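Local coordinates for protein transcriptional regulator fur family (Xanthomonas campestris pv. campestris, PDB 7DH8) that probably acts as a zinc-dependent repressor of the Fur family, binding zinc and the control regions of zinc-uptake genes, at residues N48-I53 with G94-L99; E100-F105 with F120-R125; C126-E131 with G161-C166; S139-R144 with Q155-H160. All coordinates share one frame; numbering follows the deposited sequence.

The four contacts run from the DNA-binding domain to the dimer interface, and two zinc sites tie three of them together. H97 of contact 1 and E131 of contact 3 share one zinc, with H97 NE2 3.1 Å from E131 OE2. C123 of contact 2 joins C126, C163 and C166 of contact 3 on the other; the centres of these two contacts lie about 9 Å apart. Contact 2 meets contact 4 through S101 OG and E158 OE1, 2.6 Å apart. Contact 4 is nested inside the loop that contact 3 closes. Contacts 1 and 2 adjoin along the hairpin of strands 96-99 and 104-107, with centres about 14 Å apart.

Contact 1 (N48-I53 with G94-L99); sequences NVLRLI and GFVHKL. With ZN (zinc ion), chain B.
Helix segment 48-53 lies against the start of strand 96-99, with L50 and V96 bringing their CA atoms to 7.6 Å, the nearest pair of the two backbones. The contact is buried and its side-chain packing is apolar. V96 supplies the central group: chi1 turns its CG2 methyl to the helix, where it meets I53 CD1 at 4.0 Å and L50 CD1 at 4.2 Å, the one branch serving both residues. The two approaches differ. I53 crosses V96 at about a right angle, whereas L50 slides past it in the opposite direction and carries the same CD1 methyl on to F95, 4.1 Å from the backbone O. F95 meets the helix with this carbonyl and its CB, and its side chain also touches V31 of helix 25-35.

G94, at positive phi, is the C' residue of a Schellman motif that ends helix 80-92 and turns the chain into the strand. H97, the residue after V96, binds zinc through NE2 at 2.0 Å and does not touch segment 48-53. Helix 44-56 is thereby packed against the first strand of the two-stranded hairpin that follows the helices of this winged-helix domain. L50 also touches F27 and V31, and V96 rests on F105 of strand 104-107.

Contact 2 (E100-F105 with F120-R125); sequences ESVNAF and FLICDR. With ZN (zinc ion), chain C.
The turn 100-103 passes over strand 119-123 without pairing with it: the nearest CA atoms, those of V102 and I122, are 8.9 Å apart, and the meeting is made by side chains. I122 does the work from the strand, with its two branches going to different residues. CD1, at the end of the longer branch, comes within 3.8 Å of S101 OG, and the CG2 methyl lies 4.3 Å from V102 CG1. CG2 stands anti to the backbone N of I122 (chi1, measured to CG1, is -58°), which turns the longer branch to S101 and the CG2 methyl to V102. S101 OG tucks between its own backbone N and carbonyl carbon, with chi1 64°. Its polar partner is E158 OE1, to which it is hydrogen bonded, so the approach of the I122 methyl is simple packing beside a hydroxyl already engaged elsewhere. S101 and E100 also pack against E100 and S101 of the second subunit.

One residue on from I122, C123 binds zinc through SG at 2.3 Å. SG also accepts a hydrogen bond from R125 N at 3.4 Å, with an N-H...S angle of 155°, an amide-to-thiolate bond of the kind common in cysteine zinc sites that would probably help stabilise negative charge on the sulfur.

A G1 beta bulge formed by N103 and A104 opposite L99 closes the hairpin of strands 96-99 and 104-107. The contact thus sets this hairpin turn on the dimerisation sheet, where strand 119-123 runs between 129-131 and 151-160.

Contact 3 (C126-E131 with G161-C166); sequences CHSAVE and GLCAKC. With ZN (zinc ion), chain C; ZN (zinc ion), chain B.
C126 meets C163 and C166 around a zinc ion, and the tight part of this contact is the metal and its sulfurs. C126 SG binds it at 2.2 Å, C163 SG and C166 SG each at 2.4 Å, and C123 is the fourth ligand. The shared metal brings C126 SG within 3.8 Å of C163 SG, while C166 SG comes in alongside the C126 methylene, 3.7 Å from its CB. Two rotations bring the three sulfurs from the two segments to one zinc: C126 and C163 hold SG between backbone N and carbonyl carbon (chi1 74° and 75°), while C166 swings its SG beside the backbone N.

Toward the strand the fit slackens. S128 OG stands 4.1 Å from C163 CB, a plain packing approach, and beyond it residues 129-131 make no contact with 161-166. On the open side, H127 and V130 of one segment and K165 of the other are exposed to solvent and take no part. E131 at the end of the segment reaches a different metal, binding the other zinc through OE2 together with H97, C108 and H116.

Two amides support the sulfurs. C166 N donates to C163 SG at 3.5 Å, making C163 the N-cap of helix 164-168, and S128 N gives a weak bond to C126 SG. Four cysteines drawn from two CxxC pairs fit the structural zinc site known in this family, which clips the C-terminal helix to the turn between strands 119-123 and 129-131. The amide donors, with the helix N-terminus, probably offset the negative charge that four thiolates would place on one zinc.

Contact 4 (S139-R144 with Q155-H160); sequences SQLEAR and QTLEVH
Helix 135-146 packs on strand 151-160 in the alpha/beta dimerisation domain of the Fur fold; the segments 139-144 and 155-160 run at 132° to one another, their axes 10.9 Å apart at closest approach. L141 faces the strand with its CD1 methyl, which touches Q155 OE1 at 3.3 Å and L157 CD2 at 3.5 Å; the second is tighter than usual for two carbons, as the leucines slide past each other in opposite directions. CG of L141 sits anti to the carbonyl carbon (chi1 -74°), which aims the branch at the strand.

Q155, extended beyond CG, runs its amide in beside the helix. OE1 lies against L141 and is buried without a partner in the model, whereas NE2 bonds to V138 O, passes E142 CG at 3.6 Å, and donates to a water at 3.0 Å. That water in turn donates to E142 OE2 at 3.2 Å, bridging a carboxylate and an amide whose planes stand 81° apart.

The helix shares in the dimer interface: L141 packs on P119 of the second subunit, and R144 makes a salt bridge to its D134. Strand 151-160 borders strand 119-123 within the chain and pairs antiparallel with a strand of the second subunit, so the sheet continues across the dimer.

Contact 1 (N48-I53 with G94-L99)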
loop_
_atom_site.group_PDB
_atom_site.type_symbol
_atom_site.label_atom_id
_atom_site.label_comp_id
_atom_site.label_asym_id
_atom_site.label_seq_id
_atom_site.Cartn_x
_atom_site.Cartn_y
_atom_site.Cartn_z
ATOM N N ASN A 48 -18.643 -19.170 -0.857
ATOM C CA ASN A 48 -17.926 -19.608 -2.046
ATOM C C ASN A 48 -16.843 -18.617 -2.437
ATOM O O ASN A 48 -15.789 -19.022 -2.939
ATOM C CB ASN A 48 -18.894 -19.825 -3.214
ATOM C CG ASN A 48 -18.241 -20.554 -4.379
ATOM O OD1 ASN A 48 -17.496 -21.525 -4.182
ATOM N ND2 ASN A 48 -18.519 -20.098 -5.600
ATOM N N VAL A 49 -17.076 -17.320 -2.236
ATOM C CA VAL A 49 -16.016 -16.361 -2.500
ATOM C C VAL A 49 -14.888 -16.560 -1.500
ATOM O O VAL A 49 -13.717 -16.666 -1.873
ATOM C CB VAL A 49 -16.563 -14.924 -2.477
ATOM C CG1 VAL A 49 -15.424 -13.918 -2.501
ATOM C CG2 VAL A 49 -17.394 -14.703 -3.715
ATOM N N LEU A 50 -15.241 -16.675 -0.215
ATOM C CA LEU A 50 -14.244 -16.868 0.825
ATOM C C LEU A 50 -13.471 -18.141 0.575
ATOM O O LEU A 50 -12.235 -18.148 0.622
ATOM C CB LEU A 50 -14.919 -16.914 2.203
ATOM C CG LEU A 50 -13.979 -17.310 3.347
ATOM C CD1 LEU A 50 -12.874 -16.265 3.518
ATOM C CD2 LEU A 50 -14.733 -17.519 4.649
ATOM N N ARG A 51 -14.197 -19.231 0.267
ATOM C CA ARG A 51 -13.558 -20.518 0.009
ATOM C C ARG A 51 -12.583 -20.430 -1.160
ATOM O O ARG A 51 -11.454 -20.939 -1.078
ATOM C CB ARG A 51 -14.618 -21.590 -0.255
ATOM C CG ARG A 51 -14.046 -22.994 -0.434
ATOM C CD ARG A 51 -15.032 -23.945 -1.142
ATOM N NE ARG A 51 -16.430 -23.600 -0.876
ATOM C CZ ARG A 51 -17.047 -23.755 0.297
ATOM N NH1 ARG A 51 -16.407 -24.269 1.346
ATOM N NH2 ARG A 51 -18.319 -23.391 0.416
ATOM N N LEU A 52 -13.010 -19.818 -2.276
ATOM C CA LEU A 52 -12.123 -19.663 -3.422
ATOM C C LEU A 52 -10.860 -18.889 -3.053
ATOM O O LEU A 52 -9.750 -19.265 -3.453
ATOM C CB LEU A 52 -12.858 -18.958 -4.568
ATOM C CG LEU A 52 -13.913 -19.819 -5.319
ATOM C CD1 LEU A 52 -14.693 -18.963 -6.349
ATOM C CD2 LEU A 52 -13.296 -21.067 -5.953
ATOM N N ILE A 53 -10.997 -17.784 -2.315
ATOM C CA ILE A 53 -9.793 -17.004 -2.003
ATOM C C ILE A 53 -8.873 -17.813 -1.087
ATOM O O ILE A 53 -7.667 -17.908 -1.325
ATOM C CB ILE A 53 -10.168 -15.629 -1.406
ATOM C CG1 ILE A 53 -10.904 -14.760 -2.426
ATOM C CG2 ILE A 53 -8.915 -14.863 -0.796
ATOM C CD1 ILE A 53 -11.556 -13.537 -1.822
ATOM N N GLY A 94 -13.084 -8.248 8.122
ATOM C CA GLY A 94 -11.742 -8.732 8.364
ATOM C C GLY A 94 -11.483 -10.180 8.024
ATOM O O GLY A 94 -10.482 -10.730 8.501
ATOM N N PHE A 95 -12.330 -10.819 7.215
ATOM C CA PHE A 95 -12.051 -12.181 6.766
ATOM C C PHE A 95 -11.151 -12.243 5.533
ATOM O O PHE A 95 -10.616 -13.305 5.236
ATOM C CB PHE A 95 -13.362 -12.923 6.484
ATOM C CG PHE A 95 -14.305 -12.930 7.662
ATOM C CD1 PHE A 95 -13.929 -13.541 8.869
ATOM C CD2 PHE A 95 -15.548 -12.321 7.587
ATOM C CE1 PHE A 95 -14.781 -13.558 9.951
ATOM C CE2 PHE A 95 -16.405 -12.340 8.674
ATOM C CZ PHE A 95 -16.022 -12.951 9.858
ATOM N N VAL A 96 -11.004 -11.142 4.808
ATOM C CA VAL A 96 -10.208 -11.078 3.582
ATOM C C VAL A 96 -9.461 -9.767 3.654
ATOM O O VAL A 96 -10.006 -8.774 4.140
ATOM C CB VAL A 96 -11.105 -11.135 2.334
ATOM C CG1 VAL A 96 -10.417 -10.446 1.098
ATOM C CG2 VAL A 96 -11.552 -12.597 2.039
ATOM N N HIS A 97 -8.205 -9.760 3.237
ATOM C CA HIS A 97 -7.437 -8.539 3.210
ATOM C C HIS A 97 -7.196 -8.172 1.766
ATOM O O HIS A 97 -6.870 -9.038 0.956
ATOM C CB HIS A 97 -6.074 -8.676 3.921
ATOM C CG HIS A 97 -6.187 -8.989 5.383
ATOM N ND1 HIS A 97 -6.430 -8.014 6.327
ATOM C CD2 HIS A 97 -6.071 -10.153 6.065
ATOM C CE1 HIS A 97 -6.487 -8.570 7.527
ATOM N NE2 HIS A 97 -6.237 -9.864 7.399
ATOM N N LYS A 98 -7.309 -6.884 1.464
ATOM C CA LYS A 98 -6.864 -6.391 0.183
ATOM C C LYS A 98 -5.439 -5.900 0.341
ATOM O O LYS A 98 -5.169 -5.042 1.190
ATOM C CB LYS A 98 -7.741 -5.248 -0.335
ATOM C CG LYS A 98 -7.339 -4.842 -1.822
ATOM C CD LYS A 98 -8.136 -3.589 -2.252
ATOM C CE LYS A 98 -7.523 -2.899 -3.496
ATOM N NZ LYS A 98 -8.447 -1.798 -4.005
ATOM N N LEU A 99 -4.531 -6.463 -0.445
ATOM C CA LEU A 99 -3.131 -6.024 -0.479
ATOM C C LEU A 99 -3.009 -4.863 -1.456
ATOM O O LEU A 99 -3.131 -5.048 -2.664
ATOM C CB LEU A 99 -2.241 -7.174 -0.909
ATOM C CG LEU A 99 -2.362 -8.336 0.099
ATOM C CD1 LEU A 99 -1.553 -9.535 -0.376
ATOM C CD2 LEU A 99 -1.957 -7.872 1.557
HETATM ZN ZN ZN B . -5.965 -11.017 9.029
#

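Contact 2 (E100-F105 with F120-R125)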
loop_
_atom_site.group_PDB
_atom_site.type_symbol
_atom_site.label_atom_id
_atom_site.label_comp_id
_atom_site.label_asym_id
_atom_site.label_seq_id
_atom_site.Cartn_x
_atom_site.Cartn_y
_atom_site.Cartn_z
ATOM N N GLU A 100 -2.722 -3.672 -0.939
ATOM C CA GLU A 100 -2.764 -2.502 -1.801
ATOM C C GLU A 100 -1.650 -2.466 -2.807
ATOM O O GLU A 100 -1.845 -1.901 -3.888
ATOM C CB GLU A 100 -2.721 -1.220 -0.972
ATOM C CG GLU A 100 -3.791 -1.188 0.037
ATOM C CD GLU A 100 -5.102 -0.716 -0.554
ATOM O OE1 GLU A 100 -5.076 -0.246 -1.699
ATOM O OE2 GLU A 100 -6.148 -0.818 0.132
ATOM N N SER A 101 -0.465 -3.016 -2.491
ATOM C CA SER A 101 0.608 -2.842 -3.468
ATOM C C SER A 101 0.538 -3.824 -4.638
ATOM O O SER A 101 1.254 -3.622 -5.635
ATOM C CB SER A 101 1.993 -2.947 -2.802
ATOM O OG SER A 101 2.190 -4.227 -2.271
ATOM N N VAL A 102 -0.271 -4.884 -4.556
ATOM C CA VAL A 102 -0.448 -5.778 -5.703
ATOM C C VAL A 102 -1.889 -5.841 -6.174
ATOM O O VAL A 102 -2.180 -6.585 -7.107
ATOM C CB VAL A 102 0.066 -7.210 -5.430
ATOM C CG1 VAL A 102 1.586 -7.231 -5.365
ATOM C CG2 VAL A 102 -0.582 -7.795 -4.179
ATOM N N ASN A 103 -2.800 -5.092 -5.543
ATOM C CA ASN A 103 -4.207 -4.997 -5.933
ATOM C C ASN A 103 -4.836 -6.383 -5.997
ATOM O O ASN A 103 -5.383 -6.798 -7.023
ATOM C CB ASN A 103 -4.373 -4.188 -7.260
ATOM C CG ASN A 103 -5.832 -3.851 -7.552
ATOM O OD1 ASN A 103 -6.646 -3.810 -6.638
ATOM N ND2 ASN A 103 -6.181 -3.655 -8.834
ATOM N N ALA A 104 -4.721 -7.127 -4.883
ATOM C CA ALA A 104 -5.126 -8.521 -4.855
ATOM C C ALA A 104 -5.547 -8.862 -3.428
ATOM O O ALA A 104 -5.368 -8.069 -2.492
ATOM C CB ALA A 104 -4.002 -9.455 -5.404
ATOM N N PHE A 105 -6.246 -9.966 -3.292
ATOM C CA PHE A 105 -6.963 -10.311 -2.060
ATOM C C PHE A 105 -6.438 -11.613 -1.504
ATOM O O PHE A 105 -6.058 -12.506 -2.269
ATOM C CB PHE A 105 -8.450 -10.456 -2.314
ATOM C CG PHE A 105 -9.074 -9.196 -2.834
ATOM C CD1 PHE A 105 -9.043 -8.914 -4.177
ATOM C CD2 PHE A 105 -9.573 -8.221 -1.947
ATOM C CE1 PHE A 105 -9.598 -7.736 -4.667
ATOM C CE2 PHE A 105 -10.102 -7.038 -2.408
ATOM C CZ PHE A 105 -10.116 -6.775 -3.782
ATOM N N PHE A 120 2.270 -7.572 6.147
ATOM C CA PHE A 120 2.393 -8.626 5.158
ATOM C C PHE A 120 3.780 -8.594 4.563
ATOM O O PHE A 120 4.277 -7.505 4.243
ATOM C CB PHE A 120 1.370 -8.407 4.009
ATOM C CG PHE A 120 -0.001 -8.683 4.429
ATOM C CD1 PHE A 120 -0.767 -7.672 4.982
ATOM C CD2 PHE A 120 -0.525 -9.952 4.329
ATOM C CE1 PHE A 120 -2.030 -7.932 5.438
ATOM C CE2 PHE A 120 -1.801 -10.206 4.794
ATOM C CZ PHE A 120 -2.541 -9.209 5.333
ATOM N N LEU A 121 4.400 -9.792 4.408
ATOM C CA LEU A 121 5.612 -9.964 3.622
ATOM C C LEU A 121 5.177 -10.429 2.241
ATOM O O LEU A 121 4.560 -11.485 2.115
ATOM C CB LEU A 121 6.538 -11.015 4.246
ATOM C CG LEU A 121 6.858 -10.849 5.748
ATOM C CD1 LEU A 121 7.650 -12.004 6.269
ATOM C CD2 LEU A 121 7.548 -9.477 5.974
ATOM N N ILE A 122 5.481 -9.660 1.211
ATOM C CA ILE A 122 5.010 -9.976 -0.130
ATOM C C ILE A 122 6.225 -10.160 -1.008
ATOM O O ILE A 122 7.028 -9.248 -1.155
ATOM C CB ILE A 122 4.066 -8.888 -0.676
ATOM C CG1 ILE A 122 2.878 -8.711 0.248
ATOM C CG2 ILE A 122 3.505 -9.282 -2.104
ATOM C CD1 ILE A 122 2.020 -7.403 -0.159
ATOM N N CYS A 123 6.415 -11.377 -1.543
ATOM C CA CYS A 123 7.619 -11.626 -2.303
ATOM C C CYS A 123 7.462 -10.928 -3.644
ATOM O O CYS A 123 6.442 -11.097 -4.307
ATOM C CB CYS A 123 7.850 -13.130 -2.503
ATOM S SG CYS A 123 9.276 -13.489 -3.504
ATOM N N ASP A 124 8.496 -10.199 -4.060
ATOM C CA ASP A 124 8.474 -9.534 -5.354
ATOM C C ASP A 124 8.441 -10.527 -6.514
ATOM O O ASP A 124 7.944 -10.190 -7.585
ATOM C CB ASP A 124 9.705 -8.643 -5.511
ATOM C CG ASP A 124 9.712 -7.456 -4.553
ATOM O OD1 ASP A 124 8.652 -7.095 -3.982
ATOM O OD2 ASP A 124 10.810 -6.873 -4.384
ATOM N N ARG A 125 9.008 -11.722 -6.355
ATOM C CA ARG A 125 9.208 -12.593 -7.519
ATOM C C ARG A 125 8.080 -13.628 -7.674
ATOM O O ARG A 125 7.500 -13.761 -8.756
ATOM C CB ARG A 125 10.582 -13.259 -7.401
ATOM C CG ARG A 125 10.896 -14.294 -8.571
ATOM C CD ARG A 125 12.372 -14.640 -8.630
ATOM N NE ARG A 125 13.191 -13.448 -8.524
ATOM C CZ ARG A 125 14.369 -13.443 -7.919
ATOM N NH1 ARG A 125 14.823 -14.583 -7.410
ATOM N NH2 ARG A 125 15.079 -12.313 -7.819
HETATM ZN ZN ZN C . 9.163 -15.831 -3.512
#

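Contact 3 (C126-E131 with G161-C166)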
loop_
_atom_site.group_PDB
_atom_site.type_symbol
_atom_site.label_atom_id
_atom_site.label_comp_id
_atom_site.label_asym_id
_atom_site.label_seq_id
_atom_site.Cartn_x
_atom_site.Cartn_y
_atom_site.Cartn_z
ATOM N N CYS A 126 7.711 -14.329 -6.604
ATOM C CA CYS A 126 6.720 -15.393 -6.685
ATOM C C CYS A 126 5.353 -14.945 -6.193
ATOM O O CYS A 126 4.382 -15.720 -6.305
ATOM C CB CYS A 126 7.186 -16.616 -5.870
ATOM S SG CYS A 126 7.077 -16.453 -4.039
ATOM N N HIS A 127 5.277 -13.727 -5.627
ATOM C CA HIS A 127 4.060 -13.023 -5.209
ATOM C C HIS A 127 3.386 -13.668 -4.001
ATOM O O HIS A 127 2.242 -13.317 -3.707
ATOM C CB HIS A 127 3.035 -12.903 -6.363
ATOM C CG HIS A 127 3.661 -12.472 -7.668
ATOM N ND1 HIS A 127 3.665 -13.260 -8.805
ATOM C CD2 HIS A 127 4.374 -11.361 -7.982
ATOM C CE1 HIS A 127 4.339 -12.649 -9.764
ATOM N NE2 HIS A 127 4.762 -11.483 -9.296
ATOM N N SER A 128 4.037 -14.605 -3.305
ATOM C CA SER A 128 3.449 -15.085 -2.056
ATOM C C SER A 128 3.300 -13.924 -1.077
ATOM O O SER A 128 4.084 -12.957 -1.106
ATOM C CB SER A 128 4.316 -16.153 -1.371
ATOM O OG SER A 128 5.582 -15.559 -1.028
ATOM N N ALA A 129 2.326 -14.071 -0.154
ATOM C CA ALA A 129 2.073 -13.050 0.854
ATOM C C ALA A 129 1.898 -13.723 2.203
ATOM O O ALA A 129 1.104 -14.655 2.357
ATOM C CB ALA A 129 0.845 -12.217 0.532
ATOM N N VAL A 130 2.672 -13.283 3.173
ATOM C CA VAL A 130 2.595 -13.875 4.507
ATOM C C VAL A 130 2.071 -12.803 5.444
ATOM O O VAL A 130 2.641 -11.706 5.511
ATOM C CB VAL A 130 3.954 -14.393 4.993
ATOM C CG1 VAL A 130 3.806 -14.936 6.459
ATOM C CG2 VAL A 130 4.469 -15.505 4.079
ATOM N N GLU A 131 1.061 -13.159 6.239
ATOM C CA GLU A 131 0.404 -12.243 7.149
ATOM C C GLU A 131 1.006 -12.411 8.533
ATOM O O GLU A 131 0.935 -13.496 9.085
ATOM C CB GLU A 131 -1.090 -12.533 7.238
ATOM C CG GLU A 131 -1.781 -11.531 8.203
ATOM C CD GLU A 131 -3.295 -11.726 8.289
ATOM O OE1 GLU A 131 -3.863 -12.502 7.487
ATOM O OE2 GLU A 131 -3.941 -11.071 9.154
ATOM N N GLY A 161 10.367 -7.520 -1.068
ATOM C CA GLY A 161 11.653 -8.206 -1.122
ATOM C C GLY A 161 11.423 -9.613 -1.654
ATOM O O GLY A 161 10.470 -9.868 -2.435
ATOM N N LEU A 162 12.240 -10.556 -1.177
ATOM C CA LEU A 162 12.212 -11.930 -1.675
ATOM C C LEU A 162 11.961 -12.907 -0.535
ATOM O O LEU A 162 12.616 -12.823 0.520
ATOM C CB LEU A 162 13.530 -12.290 -2.345
ATOM C CG LEU A 162 13.854 -11.472 -3.619
ATOM C CD1 LEU A 162 15.269 -11.798 -4.154
ATOM C CD2 LEU A 162 12.767 -11.619 -4.703
ATOM N N CYS A 163 11.051 -13.855 -0.763
ATOM C CA CYS A 163 10.879 -14.892 0.243
ATOM C C CYS A 163 12.107 -15.819 0.270
ATOM O O CYS A 163 13.009 -15.719 -0.568
ATOM C CB CYS A 163 9.603 -15.664 -0.020
ATOM S SG CYS A 163 9.845 -16.859 -1.495
ATOM N N ALA A 164 12.196 -16.668 1.312
ATOM C CA ALA A 164 13.367 -17.521 1.466
ATOM C C ALA A 164 13.613 -18.367 0.231
ATOM O O ALA A 164 14.758 -18.540 -0.185
ATOM C CB ALA A 164 13.220 -18.465 2.647
ATOM N N LYS A 165 12.558 -18.941 -0.340
ATOM C CA LYS A 165 12.745 -19.811 -1.523
ATOM C C LYS A 165 13.384 -19.039 -2.672
ATOM O O LYS A 165 14.348 -19.494 -3.295
ATOM C CB LYS A 165 11.394 -20.359 -2.002
ATOM C CG LYS A 165 10.915 -21.576 -1.320
ATOM C CD LYS A 165 10.431 -21.387 0.110
ATOM C CE LYS A 165 9.647 -22.640 0.511
ATOM N NZ LYS A 165 8.476 -22.759 -0.429
ATOM N N CYS A 166 12.846 -17.849 -2.972
ATOM C CA CYS A 166 13.361 -17.085 -4.096
ATOM C C CYS A 166 14.752 -16.525 -3.817
ATOM O O CYS A 166 15.584 -16.471 -4.731
ATOM C CB CYS A 166 12.394 -15.951 -4.474
ATOM S SG CYS A 166 10.771 -16.513 -5.161
HETATM ZN ZN ZN C . 9.163 -15.831 -3.512
HETATM ZN ZN ZN B . -5.965 -11.017 9.029
#

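Contact 4 (S139-R144 with Q155-H160)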
loop_
_atom_site.group_PDB
_atom_site.type_symbol
_atom_site.label_atom_id
_atom_site.label_comp_id
_atom_site.label_asym_id
_atom_site.label_seq_id
_atom_site.Cartn_x
_atom_site.Cartn_y
_atom_site.Cartn_z
ATOM N N SER A 139 1.099 0.034 17.067
ATOM C CA SER A 139 1.001 0.987 18.173
ATOM C C SER A 139 1.962 2.161 18.015
ATOM O O SER A 139 1.618 3.313 18.337
ATOM C CB SER A 139 1.339 0.284 19.500
ATOM O OG SER A 139 0.236 -0.455 19.962
ATOM N N GLN A 140 3.194 1.879 17.606
ATOM C CA GLN A 140 4.152 2.941 17.362
ATOM C C GLN A 140 3.648 3.895 16.297
ATOM O O GLN A 140 3.685 5.108 16.491
ATOM C CB GLN A 140 5.509 2.385 16.963
ATOM C CG GLN A 140 6.384 2.154 18.220
ATOM C CD GLN A 140 7.640 1.359 17.840
ATOM O OE1 GLN A 140 8.673 1.930 17.491
ATOM N NE2 GLN A 140 7.506 0.049 17.794
ATOM N N LEU A 141 3.140 3.365 15.169
ATOM C CA LEU A 141 2.663 4.241 14.108
ATOM C C LEU A 141 1.412 4.997 14.516
ATOM O O LEU A 141 1.221 6.152 14.099
ATOM C CB LEU A 141 2.398 3.420 12.838
ATOM C CG LEU A 141 3.628 2.951 12.056
ATOM C CD1 LEU A 141 3.163 2.081 10.782
ATOM C CD2 LEU A 141 4.471 4.139 11.648
ATOM N N GLU A 142 0.559 4.406 15.367
ATOM C CA GLU A 142 -0.533 5.190 15.937
ATOM C C GLU A 142 -0.024 6.363 16.763
ATOM O O GLU A 142 -0.515 7.497 16.618
ATOM C CB GLU A 142 -1.449 4.321 16.778
ATOM C CG GLU A 142 -2.462 3.574 15.973
ATOM C CD GLU A 142 -3.277 2.689 16.878
ATOM O OE1 GLU A 142 -3.377 3.040 18.074
ATOM O OE2 GLU A 142 -3.808 1.664 16.405
ATOM N N ALA A 143 0.923 6.109 17.671
ATOM C CA ALA A 143 1.487 7.190 18.484
ATOM C C ALA A 143 2.090 8.280 17.611
ATOM O O ALA A 143 1.950 9.464 17.915
ATOM C CB ALA A 143 2.561 6.639 19.420
ATOM N N ARG A 144 2.836 7.885 16.561
ATOM C CA ARG A 144 3.407 8.877 15.660
ATOM C C ARG A 144 2.311 9.752 15.076
ATOM O O ARG A 144 2.437 10.981 15.021
ATOM C CB ARG A 144 4.179 8.188 14.530
ATOM C CG ARG A 144 5.551 7.523 14.897
ATOM C CD ARG A 144 6.501 8.534 15.611
ATOM N NE ARG A 144 6.702 9.788 14.846
ATOM C CZ ARG A 144 7.547 9.849 13.818
ATOM N NH1 ARG A 144 8.247 8.749 13.476
ATOM N NH2 ARG A 144 7.717 10.980 13.170
ATOM N N GLN A 155 -4.085 0.718 8.972
ATOM C CA GLN A 155 -2.765 0.855 8.372
ATOM C C GLN A 155 -2.459 -0.165 7.291
ATOM O O GLN A 155 -2.731 -1.353 7.474
ATOM C CB GLN A 155 -1.710 0.676 9.505
ATOM C CG GLN A 155 -1.961 1.660 10.685
ATOM C CD GLN A 155 -0.888 1.488 11.767
ATOM O OE1 GLN A 155 0.141 0.870 11.520
ATOM N NE2 GLN A 155 -1.131 2.021 12.956
ATOM N N THR A 156 -1.781 0.286 6.222
ATOM C CA THR A 156 -1.315 -0.575 5.150
ATOM C C THR A 156 0.161 -0.777 5.386
ATOM O O THR A 156 0.924 0.195 5.326
ATOM C CB THR A 156 -1.524 0.088 3.778
ATOM O OG1 THR A 156 -2.912 0.246 3.549
ATOM C CG2 THR A 156 -0.931 -0.823 2.672
ATOM N N LEU A 157 0.561 -2.022 5.684
ATOM C CA LEU A 157 1.926 -2.360 6.052
ATOM C C LEU A 157 2.304 -3.543 5.165
ATOM O O LEU A 157 1.858 -4.680 5.355
ATOM C CB LEU A 157 2.079 -2.698 7.545
ATOM C CG LEU A 157 1.374 -1.667 8.476
ATOM C CD1 LEU A 157 1.176 -2.354 9.824
ATOM C CD2 LEU A 157 2.212 -0.404 8.572
ATOM N N GLU A 158 3.121 -3.290 4.168
ATOM C CA GLU A 158 3.466 -4.370 3.245
ATOM C C GLU A 158 4.969 -4.339 3.033
ATOM O O GLU A 158 5.512 -3.368 2.515
ATOM C CB GLU A 158 2.682 -4.206 1.957
ATOM C CG GLU A 158 1.143 -4.164 2.230
ATOM C CD GLU A 158 0.248 -3.966 0.977
ATOM O OE1 GLU A 158 0.745 -3.704 -0.120
ATOM O OE2 GLU A 158 -0.981 -4.062 1.133
ATOM N N VAL A 159 5.636 -5.405 3.390
ATOM C CA VAL A 159 7.087 -5.457 3.262
ATOM C C VAL A 159 7.405 -6.165 1.960
ATOM O O VAL A 159 6.959 -7.307 1.751
ATOM C CB VAL A 159 7.708 -6.158 4.480
ATOM C CG1 VAL A 159 9.217 -6.280 4.311
ATOM C CG2 VAL A 159 7.360 -5.358 5.747
ATOM N N HIS A 160 8.224 -5.527 1.113
ATOM C CA HIS A 160 8.640 -6.127 -0.152
ATOM C C HIS A 160 10.062 -6.681 -0.092
ATOM O O HIS A 160 10.865 -6.342 0.780
ATOM C CB HIS A 160 8.553 -5.117 -1.296
ATOM C CG HIS A 160 7.278 -4.336 -1.290
ATOM N ND1 HIS A 160 6.094 -4.826 -1.823
ATOM C CD2 HIS A 160 7.005 -3.086 -0.821
ATOM C CE1 HIS A 160 5.142 -3.909 -1.672
ATOM N NE2 HIS A 160 5.666 -2.858 -1.046
HETATM O O HOH W 1 -4.000 2.730 13.434
#